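Local structure of putative glycosyl hydrolase (Bacteroides thetaiotaomicron VPI-5482, 3K11) at residues W84-I92 with Y103-F111; A261-G269 with F312-N320. The protein is probably a glycoside hydrolase of family 88 with an (alpha/alpha)6-type fold, although its substrate and activity remain putative. All coordinates share one frame; numbering follows the deposited sequence.

Interaction 1. Residues W84-I92 with Y103-F111; sequences WGVTYSALI and YTDYVQNRF
Tyr-88 of helix 82-98 pushes as a knob into a hole formed by Tyr-106, Val-107, Arg-110 and Phe-111 of helix 101-128; the two are consecutive, roughly antiparallel helices, consistent with the six-hairpin glycosidase fold expected of this family. The axes of the two segments approach to 8.6 Å. Tyr-88 CG lies anti to the carbonyl carbon (chi1 -64°), beside the backbone N, which carries the ring out over the edge of Phe-111. CB lies 3.8 Å from Phe-111 CZ, with Val-107 CG1 slightly farther off. CD1 meets the same valine methyl, while CD2 touches Phe-111 CE1 at 3.5 Å; this phenylalanine atom stands over one face of the tyrosine, because Phe-111 turns its edge there in an edge-to-face pair with planes at 56°. CE1 reaches Tyr-106 CE1 and Arg-110 CB, and the hydroxyl rests against the arginine's aliphatic base while bonding to the carbonyl of Leu-79. One turn along, Leu-91 forks: CD1 presses on Tyr-106 CD1 at 3.3 Å, CD2 on the Tyr-103 ring, and CB on Val-107 CG2. Ile-92 and the methyl of Thr-104 continue the packing. Beyond this apolar seam, Arg-110 turns its charged end away to Asp-44 and the carbonyl of Thr-47, joining helix 101-128 to helix 29-45 and the loop after it. Tyr-106 OH also bonds to Thr-47 OG1, and receives the indole N-H of Trp-84: NE1 to OH is 2.9 Å, practically straight at 177° and in the indole plane.

Interaction 2. Residues A261-G269 with F312-N320; sequences AFCWARANG and FWHQLLDCN
With CG anti to the backbone nitrogen in both residues (chi1 -179° in Trp-264, 167° in Gln-315), and a bend at chi2 in the glutamine, the indole edge and the amide come together although both CB atoms start away from the opposite segment. Their planes are nearly perpendicular, 87° apart, and Trp-264 NE1 gives a weak, bent hydrogen bond of 3.1 Å to Gln-315 OE1. That oxygen also accepts a hydrogen bond from a water, which in turn accepts a weak one from Arg-266 N, while Gln-315 NE2 bonds to the carbonyl of Tyr-387. The backbones carry the firmer link, a single beta bridge between Trp-264 and Leu-316. Ala-265 N reaches Gln-315 O at 2.8 Å, from above the carbonyl plane, and Leu-317 N reaches Cys-263 O at 3.0 Å. Cys-263 centres an inverse gamma turn; Leu-316 opens a type I turn ending at Cys-319. Trp-264 occupies the N-cap of helix 265-281, and its carbonyl accepts both N and ND2 of Asn-268. The Asn-268 amide is further tied to His-299 and Tyr-248. Leu-317 straddles this helix start: CD2 packs on Ala-265 CB, and CD1 lies 3.6 Å from Asn-268 CB. Leu-316 CD1 meets the edge of the Phe-262 ring. Asp-318, salt-bridged to Lys-245, works through water: OD1 accepts from one at 2.6 Å that in turn accepts from Cys-263 N. The contact thus joins residues 315-318, just after the short strand 313-314, to the start of helix 265-281 mainly through main-chain bonds, with the Gln-315 carbonyl answering the first helical N-H and a water linking the Asp-318 carboxylate to Cys-263 N in the gamma turn.

In the fold
Interaction 1 closes before interaction 2 opens along the chain, and both belong to the part related to glycosyl hydrolase family 88. Their centres are 28 Å apart, on opposite sides of the chain's centre; nearest atoms stay about 8 Å apart without touching. Interaction 1 pairs consecutive helices, 82-98 and 101-128, whereas interaction 2 brings the N-terminal end of helix 265-281 against the loop following strand 313-314, with the rest of that helix and helix 289-304 between them in sequence. One is helix-to-helix packing within the helical body, the other attachment of a loop to a helix end. Beside interaction 2, Asn-320 bonds to Asn-320 of neighbouring subunits, placing that loop near the trimer contacts.

Interaction 1. Residues W84-I92 with Y103-F111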
# COMPACT_ATOMS: atom_id res chain seq x y z
N TRP A 84 -30.13 -15.36 -0.38
CA TRP A 84 -30.84 -16.16 0.61
C TRP A 84 -30.39 -17.62 0.58
O TRP A 84 -30.46 -18.28 1.61
CB TRP A 84 -32.38 -15.97 0.51
CG TRP A 84 -32.90 -15.53 1.82
CD1 TRP A 84 -33.76 -16.17 2.63
CD2 TRP A 84 -32.45 -14.37 2.55
NE1 TRP A 84 -33.94 -15.47 3.78
CE2 TRP A 84 -33.13 -14.36 3.77
CE3 TRP A 84 -31.53 -13.36 2.29
CZ2 TRP A 84 -32.95 -13.37 4.72
CZ3 TRP A 84 -31.33 -12.35 3.25
CH2 TRP A 84 -32.03 -12.38 4.44
N GLY A 85 -29.92 -18.11 -0.58
CA GLY A 85 -29.25 -19.41 -0.62
C GLY A 85 -28.14 -19.44 0.43
O GLY A 85 -27.98 -20.42 1.19
N VAL A 86 -27.39 -18.35 0.53
CA VAL A 86 -26.35 -18.29 1.56
C VAL A 86 -26.98 -18.33 2.96
O VAL A 86 -26.53 -19.07 3.87
CB VAL A 86 -25.44 -17.04 1.38
CG1 VAL A 86 -24.34 -17.03 2.49
CG2 VAL A 86 -24.84 -17.01 -0.02
N THR A 87 -28.06 -17.57 3.15
CA THR A 87 -28.74 -17.54 4.46
C THR A 87 -29.20 -18.93 4.87
O THR A 87 -29.07 -19.33 6.04
CB THR A 87 -29.91 -16.57 4.43
OG1 THR A 87 -29.42 -15.25 4.17
CG2 THR A 87 -30.72 -16.59 5.76
N TYR A 88 -29.77 -19.66 3.92
CA TYR A 88 -30.23 -21.02 4.25
C TYR A 88 -29.08 -21.93 4.70
O TYR A 88 -29.21 -22.68 5.67
CB TYR A 88 -30.96 -21.65 3.07
CG TYR A 88 -32.23 -20.95 2.67
CD1 TYR A 88 -33.24 -20.70 3.61
CD2 TYR A 88 -32.45 -20.56 1.36
CE1 TYR A 88 -34.41 -20.04 3.23
CE2 TYR A 88 -33.61 -19.90 0.98
CZ TYR A 88 -34.60 -19.66 1.91
OH TYR A 88 -35.76 -19.00 1.55
N SER A 89 -27.97 -21.91 3.97
CA SER A 89 -26.77 -22.69 4.36
C SER A 89 -26.25 -22.26 5.72
O SER A 89 -25.88 -23.11 6.55
CB SER A 89 -25.64 -22.61 3.30
OG SER A 89 -25.84 -23.57 2.24
N ALA A 90 -26.23 -20.95 5.96
CA ALA A 90 -25.82 -20.41 7.27
C ALA A 90 -26.63 -20.95 8.42
O ALA A 90 -26.09 -21.34 9.49
CB ALA A 90 -25.91 -18.89 7.24
N LEU A 91 -27.95 -20.96 8.25
CA LEU A 91 -28.87 -21.41 9.31
C LEU A 91 -28.82 -22.91 9.54
O LEU A 91 -28.96 -23.38 10.70
CB LEU A 91 -30.29 -20.95 8.98
CG LEU A 91 -30.50 -19.43 9.15
CD1 LEU A 91 -31.85 -18.99 8.53
CD2 LEU A 91 -30.32 -18.96 10.64
N ILE A 92 -28.60 -23.69 8.48
CA ILE A 92 -28.35 -25.12 8.64
C ILE A 92 -27.12 -25.30 9.53
O ILE A 92 -27.10 -26.10 10.47
CB ILE A 92 -28.17 -25.81 7.28
CG1 ILE A 92 -29.48 -25.83 6.50
CG2 ILE A 92 -27.62 -27.28 7.43
CD1 ILE A 92 -29.27 -26.10 4.99
N TYR A 103 -33.42 -22.36 13.98
CA TYR A 103 -32.70 -22.02 12.76
C TYR A 103 -33.06 -22.98 11.62
O TYR A 103 -33.35 -22.53 10.51
CB TYR A 103 -31.20 -21.99 13.00
CG TYR A 103 -30.70 -21.01 14.03
CD1 TYR A 103 -31.26 -19.75 14.17
CD2 TYR A 103 -29.63 -21.31 14.84
CE1 TYR A 103 -30.78 -18.86 15.10
CE2 TYR A 103 -29.12 -20.40 15.75
CZ TYR A 103 -29.68 -19.18 15.87
OH TYR A 103 -29.20 -18.27 16.78
N THR A 104 -33.06 -24.28 11.89
CA THR A 104 -33.45 -25.22 10.85
C THR A 104 -34.96 -25.23 10.63
O THR A 104 -35.41 -25.47 9.50
CB THR A 104 -32.90 -26.62 11.05
OG1 THR A 104 -32.92 -26.93 12.44
CG2 THR A 104 -31.46 -26.73 10.49
N ASP A 105 -35.75 -24.93 11.66
CA ASP A 105 -37.21 -24.81 11.47
C ASP A 105 -37.52 -23.76 10.41
O ASP A 105 -38.44 -23.91 9.59
CB ASP A 105 -37.92 -24.38 12.74
CG ASP A 105 -37.98 -25.47 13.81
OD1 ASP A 105 -37.62 -26.64 13.52
OD2 ASP A 105 -38.38 -25.12 14.95
N TYR A 106 -36.77 -22.66 10.45
CA TYR A 106 -36.93 -21.60 9.46
C TYR A 106 -36.69 -22.10 8.05
O TYR A 106 -37.43 -21.79 7.13
CB TYR A 106 -35.93 -20.47 9.78
CG TYR A 106 -35.90 -19.35 8.78
CD1 TYR A 106 -35.04 -19.40 7.68
CD2 TYR A 106 -36.69 -18.22 8.93
CE1 TYR A 106 -34.98 -18.38 6.76
CE2 TYR A 106 -36.64 -17.17 7.99
CZ TYR A 106 -35.78 -17.28 6.91
OH TYR A 106 -35.69 -16.30 5.97
N VAL A 107 -35.60 -22.84 7.86
CA VAL A 107 -35.22 -23.33 6.55
C VAL A 107 -36.23 -24.36 6.09
O VAL A 107 -36.69 -24.36 4.95
CB VAL A 107 -33.79 -23.90 6.53
CG1 VAL A 107 -33.41 -24.27 5.10
CG2 VAL A 107 -32.76 -22.83 7.09
N GLN A 108 -36.57 -25.28 6.99
CA GLN A 108 -37.64 -26.25 6.71
C GLN A 108 -38.90 -25.56 6.20
O GLN A 108 -39.47 -25.92 5.17
CB GLN A 108 -37.96 -27.06 7.97
CG GLN A 108 -36.90 -28.09 8.38
CD GLN A 108 -37.01 -29.39 7.60
OE1 GLN A 108 -37.95 -29.57 6.84
NE2 GLN A 108 -36.07 -30.30 7.81
N ASN A 109 -39.33 -24.54 6.93
CA ASN A 109 -40.56 -23.86 6.62
C ASN A 109 -40.52 -23.20 5.25
O ASN A 109 -41.44 -23.37 4.46
CB ASN A 109 -40.87 -22.85 7.70
CG ASN A 109 -42.07 -22.03 7.38
OD1 ASN A 109 -41.95 -20.92 6.86
ND2 ASN A 109 -43.26 -22.56 7.69
N ARG A 110 -39.44 -22.47 4.97
CA ARG A 110 -39.33 -21.78 3.68
C ARG A 110 -39.21 -22.75 2.51
O ARG A 110 -39.84 -22.56 1.47
CB ARG A 110 -38.17 -20.78 3.68
CG ARG A 110 -38.27 -19.66 4.73
CD ARG A 110 -39.62 -19.04 4.79
NE ARG A 110 -39.64 -17.82 5.62
CZ ARG A 110 -39.75 -17.80 6.94
NH1 ARG A 110 -39.74 -18.92 7.66
NH2 ARG A 110 -39.85 -16.64 7.56
N PHE A 111 -38.39 -23.79 2.67
CA PHE A 111 -38.26 -24.79 1.62
C PHE A 111 -39.53 -25.57 1.36
O PHE A 111 -39.87 -25.84 0.22
CB PHE A 111 -37.10 -25.78 1.92
CG PHE A 111 -35.71 -25.20 1.77
CD1 PHE A 111 -35.48 -23.98 1.16
CD2 PHE A 111 -34.62 -25.98 2.15
CE1 PHE A 111 -34.22 -23.53 0.99
CE2 PHE A 111 -33.32 -25.49 1.95
CZ PHE A 111 -33.15 -24.27 1.42

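Interaction 2. Residues A261-G269 with F312-N320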
# COMPACT_ATOMS: atom_id res chain seq x y z
N ALA A 261 -6.55 -6.64 -12.47
CA ALA A 261 -7.03 -7.22 -11.24
C ALA A 261 -7.72 -6.15 -10.42
O ALA A 261 -7.10 -5.15 -10.07
CB ALA A 261 -5.86 -7.80 -10.45
N PHE A 262 -9.00 -6.34 -10.17
CA PHE A 262 -9.71 -5.59 -9.18
C PHE A 262 -10.11 -6.64 -8.13
O PHE A 262 -10.97 -7.46 -8.38
CB PHE A 262 -10.89 -4.87 -9.79
CG PHE A 262 -10.45 -3.75 -10.73
CD1 PHE A 262 -10.13 -2.51 -10.21
CD2 PHE A 262 -10.25 -3.98 -12.05
CE1 PHE A 262 -9.61 -1.53 -11.01
CE2 PHE A 262 -9.77 -2.96 -12.87
CZ PHE A 262 -9.45 -1.76 -12.33
N CYS A 263 -9.41 -6.64 -6.99
CA CYS A 263 -9.54 -7.72 -5.99
C CYS A 263 -10.69 -7.40 -5.05
O CYS A 263 -10.50 -7.06 -3.90
CB CYS A 263 -8.22 -7.86 -5.22
SG CYS A 263 -6.86 -8.30 -6.39
N TRP A 264 -11.89 -7.43 -5.61
CA TRP A 264 -13.09 -7.05 -4.89
C TRP A 264 -13.33 -8.00 -3.72
O TRP A 264 -13.29 -9.23 -3.87
CB TRP A 264 -14.29 -7.02 -5.86
CG TRP A 264 -15.57 -6.63 -5.24
CD1 TRP A 264 -15.78 -5.61 -4.37
CD2 TRP A 264 -16.84 -7.28 -5.41
NE1 TRP A 264 -17.08 -5.56 -4.01
CE2 TRP A 264 -17.77 -6.58 -4.62
CE3 TRP A 264 -17.27 -8.33 -6.20
CZ2 TRP A 264 -19.12 -6.91 -4.58
CZ3 TRP A 264 -18.61 -8.69 -6.12
CH2 TRP A 264 -19.51 -7.98 -5.31
N ALA A 265 -13.53 -7.43 -2.54
CA ALA A 265 -13.62 -8.24 -1.30
C ALA A 265 -14.73 -9.24 -1.26
O ALA A 265 -14.47 -10.42 -0.92
CB ALA A 265 -13.67 -7.30 -0.03
N ARG A 266 -15.96 -8.89 -1.64
CA ARG A 266 -17.00 -9.90 -1.53
C ARG A 266 -16.73 -11.09 -2.43
O ARG A 266 -16.82 -12.21 -1.98
CB ARG A 266 -18.39 -9.34 -1.79
CG ARG A 266 -19.43 -10.47 -1.72
CD ARG A 266 -20.84 -10.04 -1.42
NE ARG A 266 -21.42 -9.21 -2.46
CZ ARG A 266 -21.94 -8.00 -2.27
NH1 ARG A 266 -21.97 -7.43 -1.08
NH2 ARG A 266 -22.49 -7.38 -3.32
N ALA A 267 -16.33 -10.87 -3.68
CA ALA A 267 -16.09 -11.99 -4.60
C ALA A 267 -14.87 -12.78 -4.12
O ALA A 267 -14.82 -13.99 -4.29
CB ALA A 267 -15.92 -11.50 -6.06
N ASN A 268 -13.88 -12.12 -3.51
CA ASN A 268 -12.79 -12.86 -2.90
C ASN A 268 -13.31 -13.70 -1.76
O ASN A 268 -12.91 -14.86 -1.60
CB ASN A 268 -11.66 -11.92 -2.45
CG ASN A 268 -10.60 -11.79 -3.52
OD1 ASN A 268 -9.61 -12.56 -3.50
ND2 ASN A 268 -10.84 -10.91 -4.53
N GLY A 269 -14.32 -13.20 -1.04
CA GLY A 269 -15.02 -14.01 -0.05
C GLY A 269 -15.69 -15.21 -0.70
O GLY A 269 -15.57 -16.33 -0.22
N PHE A 312 -12.21 -5.06 9.80
CA PHE A 312 -12.84 -5.21 8.49
C PHE A 312 -11.77 -5.34 7.42
O PHE A 312 -10.61 -4.91 7.60
CB PHE A 312 -13.65 -3.96 8.15
CG PHE A 312 -14.83 -3.71 9.04
CD1 PHE A 312 -16.04 -4.35 8.79
CD2 PHE A 312 -14.74 -2.83 10.12
CE1 PHE A 312 -17.14 -4.12 9.61
CE2 PHE A 312 -15.84 -2.58 10.92
CZ PHE A 312 -17.02 -3.26 10.70
N TRP A 313 -12.19 -5.83 6.27
CA TRP A 313 -11.41 -5.76 5.05
C TRP A 313 -11.98 -4.68 4.11
O TRP A 313 -13.14 -4.25 4.23
CB TRP A 313 -11.37 -7.12 4.37
CG TRP A 313 -10.47 -8.11 5.02
CD1 TRP A 313 -9.19 -8.43 4.60
CD2 TRP A 313 -10.72 -8.93 6.17
NE1 TRP A 313 -8.65 -9.40 5.42
CE2 TRP A 313 -9.56 -9.72 6.38
CE3 TRP A 313 -11.79 -9.07 7.05
CZ2 TRP A 313 -9.47 -10.64 7.41
CZ3 TRP A 313 -11.71 -10.04 8.06
CH2 TRP A 313 -10.55 -10.80 8.23
N HIS A 314 -11.10 -4.19 3.24
CA HIS A 314 -11.40 -3.14 2.29
C HIS A 314 -12.10 -3.68 1.02
O HIS A 314 -11.74 -4.76 0.50
CB HIS A 314 -10.13 -2.42 1.89
CG HIS A 314 -9.46 -1.67 2.99
ND1 HIS A 314 -9.78 -0.36 3.30
CD2 HIS A 314 -8.48 -2.04 3.86
CE1 HIS A 314 -9.02 0.04 4.31
NE2 HIS A 314 -8.23 -0.96 4.68
N GLN A 315 -13.02 -2.87 0.49
CA GLN A 315 -13.84 -3.14 -0.72
C GLN A 315 -12.99 -3.66 -1.88
O GLN A 315 -13.35 -4.61 -2.55
CB GLN A 315 -14.57 -1.86 -1.11
CG GLN A 315 -15.22 -1.81 -2.45
CD GLN A 315 -16.48 -2.56 -2.56
OE1 GLN A 315 -16.77 -3.46 -1.76
NE2 GLN A 315 -17.27 -2.21 -3.58
N LEU A 316 -11.87 -2.98 -2.13
CA LEU A 316 -10.78 -3.56 -2.97
C LEU A 316 -9.71 -3.92 -1.94
O LEU A 316 -9.17 -3.04 -1.26
CB LEU A 316 -10.24 -2.58 -4.00
CG LEU A 316 -11.21 -2.31 -5.19
CD1 LEU A 316 -10.60 -1.34 -6.23
CD2 LEU A 316 -11.71 -3.62 -5.85
N LEU A 317 -9.38 -5.20 -1.85
CA LEU A 317 -8.65 -5.71 -0.69
C LEU A 317 -7.30 -5.09 -0.50
O LEU A 317 -6.86 -4.84 0.66
CB LEU A 317 -8.49 -7.20 -0.78
CG LEU A 317 -9.73 -8.07 -0.55
CD1 LEU A 317 -9.44 -9.52 -1.02
CD2 LEU A 317 -10.19 -8.04 0.94
N ASP A 318 -6.66 -4.81 -1.65
CA ASP A 318 -5.30 -4.30 -1.69
C ASP A 318 -5.24 -2.80 -1.90
O ASP A 318 -4.18 -2.26 -2.28
CB ASP A 318 -4.46 -5.03 -2.75
CG ASP A 318 -5.06 -4.94 -4.14
OD1 ASP A 318 -6.26 -4.60 -4.26
OD2 ASP A 318 -4.31 -5.24 -5.12
N CYS A 319 -6.35 -2.13 -1.62
CA CYS A 319 -6.46 -0.66 -1.74
C CYS A 319 -6.96 -0.16 -0.39
O CYS A 319 -8.17 -0.18 -0.12
CB CYS A 319 -7.46 -0.28 -2.84
SG CYS A 319 -6.86 -0.81 -4.46
N ASN A 320 -6.03 0.28 0.48
CA ASN A 320 -6.40 0.63 1.85
C ASN A 320 -7.14 1.96 1.99
O ASN A 320 -7.51 2.35 3.09
CB ASN A 320 -5.22 0.47 2.83
CG ASN A 320 -4.25 1.60 2.80
OD1 ASN A 320 -4.41 2.54 2.03
ND2 ASN A 320 -3.26 1.57 3.71
O HOH W 1 -4.67 -4.55 -7.70
O HOH W 2 -7.83 -4.41 -6.35
O HOH W 3 -16.88 -6.22 -0.84